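Local coordinates for protein TagI restriction endonuclease (Thermocrispum agreste, PDB 6GHS) that probably cleaves DNA carrying modified cytosines, joining an SRA domain that recognises the modified base to an HNH nuclease domain, at residues A[229-233]-A[294-298]; A[4-8]-A[163-167]. All coordinates share one frame; numbering follows the deposited sequence.

Interaction 1. Residues A[229-233]-A[294-298]; sequences HIRPL and HIRYH
In the HNH (ββα-Me finger) nuclease domain, the loop between strands 223-229 and 246-249 carries R231 onto Y297 of the late helix 292-299. The R231 chain runs extended from CG to NE, with CG anti to the backbone N (chi1 176°), which carries CG, NE and the guanidinium successively across the Y297 face. Its guanidinium lies flat on the ring, the two centres 4.1 Å apart and the planes inclined by 19°. This is an off-centre cation-pi stack, with NE offset toward the rim of the ring. Further back along the same chain, R231 CG stands over the same face, 4.0 Å from the Y297 ring centroid, as a CH-pi contact. The tyrosine is held in turn through its OH, which is hydrogen-bonded to H237 ND1. One helical turn earlier, H294 reaches R231 through water: the molecule accepts from R231 NH1 at 3.0 Å and lies 2.7 Å from H294 ND1. The imidazole and guanidinium planes are 61° apart; R231 thus stacks on Y297 and is water-bridged to H294.

I230 makes the apolar half of the contact. Its CG2 methyl rests on the helix backbone at H294 O (3.7 Å), with I295 CG1 at 4.3 Å and H298 CB at 3.9 Å around it. The H298 ring approaches obliquely, CD2 lying 3.5 Å from I230 O, while its NE2 is hydrogen-bonded to F257 O and its face stacks on the F257 ring. Helix 292-299 thereby spans the inter-strand loop and the motif helix 251-258, a helix C-terminal to, and packed against, what is probably the two-strands-and-helix core that defines ββα-Me nucleases.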
ATOM      1  N   HIS A 229      10.402  -3.236  -8.411  1.00 38.19           N
ATOM      2  CA  HIS A 229      11.790  -3.654  -8.387  1.00 37.89           C
ATOM      3  C   HIS A 229      11.879  -5.151  -8.588  1.00 36.24           C
ATOM      4  O   HIS A 229      11.037  -5.893  -8.113  1.00 35.18           O
ATOM      5  CB  HIS A 229      12.461  -3.286  -7.073  1.00 39.48           C
ATOM      6  CG  HIS A 229      12.708  -1.821  -6.909  1.00 41.52           C
ATOM      7  ND1 HIS A 229      11.863  -0.997  -6.197  1.00 42.97           N
ATOM      8  CD2 HIS A 229      13.720  -1.035  -7.347  1.00 42.84           C
ATOM      9  CE1 HIS A 229      12.338   0.237  -6.213  1.00 42.80           C
ATOM     10  NE2 HIS A 229      13.466   0.242  -6.898  1.00 42.99           N
ATOM     11  N   ILE A 230      12.922  -5.580  -9.283  1.00 36.18           N
ATOM     12  CA  ILE A 230      13.088  -6.972  -9.676  1.00 36.18           C
ATOM     13  C   ILE A 230      13.810  -7.681  -8.537  1.00 37.68           C
ATOM     14  O   ILE A 230      13.285  -8.636  -7.962  1.00 37.30           O
ATOM     15  CB  ILE A 230      13.843  -7.088 -11.017  1.00 35.15           C
ATOM     16  CG1 ILE A 230      13.134  -6.240 -12.091  1.00 36.04           C
ATOM     17  CG2 ILE A 230      13.925  -8.530 -11.472  1.00 34.10           C
ATOM     18  CD1 ILE A 230      13.768  -6.272 -13.464  1.00 36.09           C
ATOM     19  N   ARG A 231      15.002  -7.197  -8.205  1.00 39.64           N
ATOM     20  CA  ARG A 231      15.709  -7.632  -6.999  1.00 41.06           C
ATOM     21  C   ARG A 231      15.365  -6.674  -5.865  1.00 39.47           C
ATOM     22  O   ARG A 231      15.750  -5.507  -5.931  1.00 36.98           O
ATOM     23  CB  ARG A 231      17.211  -7.622  -7.218  1.00 44.39           C
ATOM     24  CG  ARG A 231      18.010  -7.960  -5.974  1.00 46.79           C
ATOM     25  CD  ARG A 231      19.492  -7.884  -6.253  1.00 49.27           C
ATOM     26  NE  ARG A 231      20.255  -8.406  -5.131  1.00 51.59           N
ATOM     27  CZ  ARG A 231      21.549  -8.706  -5.166  1.00 55.40           C
ATOM     28  NH1 ARG A 231      22.265  -8.526  -6.277  1.00 57.05           N
ATOM     29  NH2 ARG A 231      22.134  -9.195  -4.075  1.00 58.01           N
ATOM     30  N   PRO A 232      14.678  -7.161  -4.810  1.00 39.06           N
ATOM     31  CA  PRO A 232      14.124  -6.225  -3.818  1.00 40.04           C
ATOM     32  C   PRO A 232      15.168  -5.365  -3.117  1.00 39.61           C
ATOM     33  O   PRO A 232      16.341  -5.726  -3.065  1.00 38.02           O
ATOM     34  CB  PRO A 232      13.416  -7.137  -2.806  1.00 39.92           C
ATOM     35  CG  PRO A 232      13.273  -8.447  -3.484  1.00 39.43           C
ATOM     36  CD  PRO A 232      14.416  -8.558  -4.436  1.00 38.59           C
ATOM     37  N   LEU A 233      14.719  -4.235  -2.590  1.00 40.67           N
ATOM     38  CA  LEU A 233      15.593  -3.309  -1.890  1.00 43.20           C
ATOM     39  C   LEU A 233      15.791  -3.771  -0.449  1.00 45.13           C
ATOM     40  O   LEU A 233      15.042  -4.615   0.040  1.00 44.55           O
ATOM     41  CB  LEU A 233      14.984  -1.906  -1.912  1.00 44.10           C
ATOM     42  CG  LEU A 233      14.603  -1.313  -3.273  1.00 44.53           C
ATOM     43  CD1 LEU A 233      13.956   0.048  -3.088  1.00 43.92           C
ATOM     44  CD2 LEU A 233      15.823  -1.204  -4.181  1.00 46.28           C
ATOM     45  N   HIS A 294      19.824  -9.239 -11.981  1.00 55.07           N
ATOM     46  CA  HIS A 294      18.664  -9.007 -11.118  1.00 49.27           C
ATOM     47  C   HIS A 294      17.544  -9.976 -11.457  1.00 45.71           C
ATOM     48  O   HIS A 294      16.923 -10.514 -10.560  1.00 45.15           O
ATOM     49  CB  HIS A 294      18.150  -7.575 -11.223  1.00 48.55           C
ATOM     50  CG  HIS A 294      19.191  -6.532 -10.962  1.00 48.63           C
ATOM     51  ND1 HIS A 294      20.079  -6.606  -9.912  1.00 48.01           N
ATOM     52  CD2 HIS A 294      19.470  -5.377 -11.611  1.00 49.48           C
ATOM     53  CE1 HIS A 294      20.865  -5.545  -9.926  1.00 49.97           C
ATOM     54  NE2 HIS A 294      20.517  -4.782 -10.949  1.00 51.30           N
ATOM     55  N   ILE A 295      17.304 -10.217 -12.744  1.00 44.33           N
ATOM     56  CA  ILE A 295      16.326 -11.229 -13.154  1.00 44.74           C
ATOM     57  C   ILE A 295      16.667 -12.587 -12.558  1.00 45.45           C
ATOM     58  O   ILE A 295      15.818 -13.220 -11.944  1.00 45.28           O
ATOM     59  CB  ILE A 295      16.183 -11.320 -14.691  1.00 44.66           C
ATOM     60  CG1 ILE A 295      15.490 -10.045 -15.198  1.00 45.02           C
ATOM     61  CG2 ILE A 295      15.430 -12.593 -15.101  1.00 44.49           C
ATOM     62  CD1 ILE A 295      14.951 -10.112 -16.609  1.00 46.13           C
ATOM     63  N   ARG A 296      17.909 -13.021 -12.737  1.00 48.74           N
ATOM     64  CA  ARG A 296      18.378 -14.279 -12.151  1.00 51.33           C
ATOM     65  C   ARG A 296      18.156 -14.350 -10.654  1.00 47.11           C
ATOM     66  O   ARG A 296      17.765 -15.395 -10.152  1.00 45.41           O
ATOM     67  CB  ARG A 296      19.865 -14.511 -12.438  1.00 58.79           C
ATOM     68  CG  ARG A 296      20.137 -15.246 -13.741  1.00 63.72           C
ATOM     69  CD  ARG A 296      21.591 -15.110 -14.154  1.00 68.81           C
ATOM     70  NE  ARG A 296      21.704 -15.265 -15.601  1.00 72.66           N
ATOM     71  CZ  ARG A 296      22.468 -14.525 -16.404  1.00 74.41           C
ATOM     72  NH1 ARG A 296      23.230 -13.531 -15.935  1.00 74.84           N
ATOM     73  NH2 ARG A 296      22.460 -14.784 -17.708  1.00 74.89           N
ATOM     74  N   TYR A 297      18.416 -13.246  -9.952  1.00 46.41           N
ATOM     75  CA  TYR A 297      18.236 -13.172  -8.483  1.00 45.16           C
ATOM     76  C   TYR A 297      16.785 -13.399  -8.077  1.00 42.47           C
ATOM     77  O   TYR A 297      16.501 -14.180  -7.173  1.00 43.76           O
ATOM     78  CB  TYR A 297      18.720 -11.824  -7.918  1.00 44.52           C
ATOM     79  CG  TYR A 297      18.794 -11.796  -6.411  1.00 44.80           C
ATOM     80  CD1 TYR A 297      17.637 -11.627  -5.641  1.00 46.24           C
ATOM     81  CD2 TYR A 297      20.016 -11.952  -5.742  1.00 46.02           C
ATOM     82  CE1 TYR A 297      17.686 -11.614  -4.249  1.00 47.00           C
ATOM     83  CE2 TYR A 297      20.083 -11.940  -4.346  1.00 47.23           C
ATOM     84  CZ  TYR A 297      18.911 -11.769  -3.601  1.00 48.08           C
ATOM     85  OH  TYR A 297      18.947 -11.748  -2.222  1.00 47.38           O
ATOM     86  N   HIS A 298      15.881 -12.707  -8.751  1.00 39.97           N
ATOM     87  CA  HIS A 298      14.450 -12.846  -8.506  1.00 39.93           C
ATOM     88  C   HIS A 298      13.966 -14.258  -8.754  1.00 38.75           C
ATOM     89  O   HIS A 298      13.208 -14.788  -7.964  1.00 40.48           O
ATOM     90  CB  HIS A 298      13.662 -11.879  -9.398  1.00 39.69           C
ATOM     91  CG  HIS A 298      12.177 -12.030  -9.305  1.00 37.91           C
ATOM     92  ND1 HIS A 298      11.457 -12.821 -10.172  1.00 37.12           N
ATOM     93  CD2 HIS A 298      11.277 -11.484  -8.456  1.00 37.34           C
ATOM     94  CE1 HIS A 298      10.178 -12.753  -9.865  1.00 37.13           C
ATOM     95  NE2 HIS A 298      10.042 -11.947  -8.827  1.00 37.87           N
TER
HETATM   96  O   HOH W   1      21.464  -8.854  -9.169  1.00 37.20           O

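Interaction 2. Residues A[4-8]-A[163-167]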
ATOM      1  N   LYS A   4      12.340  25.149 -10.207  1.00 64.44           N
ATOM      2  CA  LYS A   4      12.522  23.733 -10.526  1.00 66.12           C
ATOM      3  C   LYS A   4      11.567  22.945  -9.599  1.00 59.34           C
ATOM      4  O   LYS A   4      11.680  23.026  -8.372  1.00 51.50           O
ATOM      5  CB  LYS A   4      14.003  23.364 -10.310  1.00 73.45           C
ATOM      6  CG  LYS A   4      14.388  21.880 -10.327  1.00 82.64           C
ATOM      7  CD  LYS A   4      14.568  21.286 -11.729  1.00 89.31           C
ATOM      8  CE  LYS A   4      15.489  20.056 -11.718  1.00 92.13           C
ATOM      9  NZ  LYS A   4      15.105  19.010 -10.720  1.00 92.26           N
ATOM     10  N   ARG A   5      10.618  22.212 -10.195  1.00 54.95           N
ATOM     11  CA  ARG A   5       9.609  21.470  -9.429  1.00 50.87           C
ATOM     12  C   ARG A   5      10.237  20.248  -8.799  1.00 46.71           C
ATOM     13  O   ARG A   5      10.789  19.394  -9.490  1.00 43.36           O
ATOM     14  CB  ARG A   5       8.421  21.041 -10.297  1.00 51.09           C
ATOM     15  CG  ARG A   5       7.198  20.700  -9.459  1.00 49.55           C
ATOM     16  CD  ARG A   5       5.943  20.460 -10.275  1.00 48.51           C
ATOM     17  NE  ARG A   5       5.604  21.605 -11.121  1.00 47.76           N
ATOM     18  CZ  ARG A   5       5.076  22.752 -10.697  1.00 48.46           C
ATOM     19  NH1 ARG A   5       4.813  22.958  -9.411  1.00 49.44           N
ATOM     20  NH2 ARG A   5       4.811  23.720 -11.575  1.00 48.60           N
ATOM     21  N   THR A   6      10.143  20.168  -7.483  1.00 46.32           N
ATOM     22  CA  THR A   6      10.941  19.212  -6.745  1.00 47.67           C
ATOM     23  C   THR A   6      10.174  18.705  -5.550  1.00 45.29           C
ATOM     24  O   THR A   6       9.621  19.484  -4.782  1.00 41.59           O
ATOM     25  CB  THR A   6      12.301  19.830  -6.356  1.00 49.33           C
ATOM     26  OG1 THR A   6      13.116  19.904  -7.533  1.00 51.61           O
ATOM     27  CG2 THR A   6      13.039  18.995  -5.304  1.00 50.00           C
ATOM     28  N   PHE A   7      10.159  17.383  -5.415  1.00 44.27           N
ATOM     29  CA  PHE A   7       9.351  16.720  -4.431  1.00 44.89           C
ATOM     30  C   PHE A   7      10.215  16.366  -3.247  1.00 45.43           C
ATOM     31  O   PHE A   7      11.325  15.863  -3.409  1.00 44.18           O
ATOM     32  CB  PHE A   7       8.739  15.456  -5.026  1.00 46.09           C
ATOM     33  CG  PHE A   7       7.918  15.711  -6.253  1.00 45.03           C
ATOM     34  CD1 PHE A   7       6.582  16.069  -6.142  1.00 43.61           C
ATOM     35  CD2 PHE A   7       8.492  15.615  -7.522  1.00 44.04           C
ATOM     36  CE1 PHE A   7       5.829  16.316  -7.275  1.00 43.55           C
ATOM     37  CE2 PHE A   7       7.743  15.861  -8.661  1.00 43.40           C
ATOM     38  CZ  PHE A   7       6.410  16.210  -8.533  1.00 43.55           C
ATOM     39  N   GLY A   8       9.679  16.623  -2.060  1.00 47.52           N
ATOM     40  CA  GLY A   8      10.349  16.332  -0.809  1.00 50.11           C
ATOM     41  C   GLY A   8      10.768  17.619  -0.144  1.00 54.31           C
ATOM     42  O   GLY A   8      10.329  18.709  -0.531  1.00 54.49           O
ATOM     43  N   VAL A 163       8.068   8.505  -2.631  1.00 62.81           N
ATOM     44  CA  VAL A 163       9.227   8.650  -3.501  1.00 63.59           C
ATOM     45  C   VAL A 163       9.582  10.140  -3.586  1.00 67.63           C
ATOM     46  O   VAL A 163       8.700  10.978  -3.771  1.00 67.71           O
ATOM     47  CB  VAL A 163       8.985   8.024  -4.901  1.00 61.20           C
ATOM     48  CG1 VAL A 163       8.842   6.519  -4.790  1.00 63.86           C
ATOM     49  CG2 VAL A 163       7.751   8.579  -5.594  1.00 60.10           C
ATOM     50  N   VAL A 164      10.868  10.467  -3.430  1.00 72.02           N
ATOM     51  CA  VAL A 164      11.341  11.862  -3.407  1.00 72.86           C
ATOM     52  C   VAL A 164      12.444  12.085  -4.444  1.00 76.28           C
ATOM     53  O   VAL A 164      13.100  11.127  -4.871  1.00 75.26           O
ATOM     54  CB  VAL A 164      11.831  12.282  -1.997  1.00 74.78           C
ATOM     55  CG1 VAL A 164      10.766  11.983  -0.945  1.00 72.69           C
ATOM     56  CG2 VAL A 164      13.159  11.611  -1.635  1.00 78.38           C
ATOM     57  N   ASP A 165      12.649  13.349  -4.828  1.00 82.06           N
ATOM     58  CA  ASP A 165      13.577  13.701  -5.916  1.00 85.64           C
ATOM     59  C   ASP A 165      15.049  13.572  -5.524  1.00 97.65           C
ATOM     60  O   ASP A 165      15.821  12.948  -6.260  1.00 99.94           O
ATOM     61  CB  ASP A 165      13.292  15.105  -6.483  1.00 79.75           C
ATOM     62  CG  ASP A 165      12.621  15.064  -7.850  1.00 80.06           C
ATOM     63  OD1 ASP A 165      12.952  14.180  -8.678  1.00 80.27           O
ATOM     64  OD2 ASP A 165      11.773  15.937  -8.113  1.00 79.72           O
ATOM     65  N   ASN A 166      15.435  14.159  -4.387  1.00109.91           N
ATOM     66  CA  ASN A 166      16.812  14.037  -3.867  1.00119.50           C
ATOM     67  C   ASN A 166      16.825  13.277  -2.514  1.00124.22           C
ATOM     68  O   ASN A 166      16.433  13.848  -1.480  1.00117.15           O
ATOM     69  CB  ASN A 166      17.485  15.426  -3.756  1.00119.89           C
ATOM     70  CG  ASN A 166      18.975  15.395  -4.107  1.00117.16           C
ATOM     71  OD1 ASN A 166      19.705  14.474  -3.736  1.00114.03           O
ATOM     72  ND2 ASN A 166      19.427  16.411  -4.828  1.00114.94           N
ATOM     73  N   PRO A 167      17.230  11.976  -2.529  1.00124.18           N
ATOM     74  CA  PRO A 167      17.527  11.229  -1.304  1.00121.64           C
ATOM     75  C   PRO A 167      19.036  11.144  -1.046  1.00114.31           C
ATOM     76  O   PRO A 167      19.461  10.638  -0.007  1.00101.01           O
ATOM     77  CB  PRO A 167      16.934   9.839  -1.596  1.00120.61           C
ATOM     78  CG  PRO A 167      16.842   9.735  -3.093  1.00116.31           C
ATOM     79  CD  PRO A 167      17.216  11.064  -3.690  1.00118.05           C
TER
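A two-point polar contact between loop and strand end joins F7, near the N terminus of the chain, to D165, in the turn that follows V164 of the short, weakly bonded strand at about 163-164, which pairs with 194-195 beside the SRA sheet. The firmer point is a backbone bond, D165 N to F7 O at 3.2 Å, nearly straight at the hydrogen (172°), although the donor is tilted out of the carbonyl plane. The second returns through the side chain: F7 N donates weakly to D165 OD2 over 3.5 Å. Main-chain and side-chain atoms of the aspartate thus engage both polar backbone atoms of one phenylalanine.

The same oxygen also meets the ring. F7 CG sits beside its own backbone N (chi1 -57°), which turns the CD2 edge toward the carboxylate; D165 OD2 lies 3.3 Å from F7 CD2, near the ring plane, with the carboxylate inclined by 42° to the ring. That oxygen thus lies near both the F7 N-H, its weak donor, and the ring edge.

Strand 163-164 pairs in parallel with 194-195, and V164 shares backbone hydrogen bonds with R194 and A196. The contact therefore brings the N-terminal segment of the SRA half against the chain that, after an unmodelled region, probably leads on toward the HNH half. R105, on strand 104-109 of the SRA sheet, binds the backbone oxygens of T6 and G8 through NH1, fixing the N-terminal segment from the sheet.

T6 CG2 lies 4.1 Å from D165 CB, and V164 CB lies 3.9 Å from F7 O, the oxygen that accepts the backbone bond. The aspartate side chain also touches Q197 at the beginning of helix 196-206.

In the fold
From the N terminus, interaction 2 opens almost at once: the chain runs through the strands and helices of the SRA domain before 163-167 returns to 4-8, closing a loop of about 155 residues. The chain then passes through an unmodelled region, pairs strand 194-195 with 163-164, and continues along helix 196-206 into the HNH domain. There 229-233 meets 294-298, so interaction 1 closes a smaller loop of about 60 residues around the rest of the nuclease motif. The two loops follow in series, neither nested nor crossing. Their centres are 25 Å apart, one beside the SRA sheet, the other in the nuclease domain.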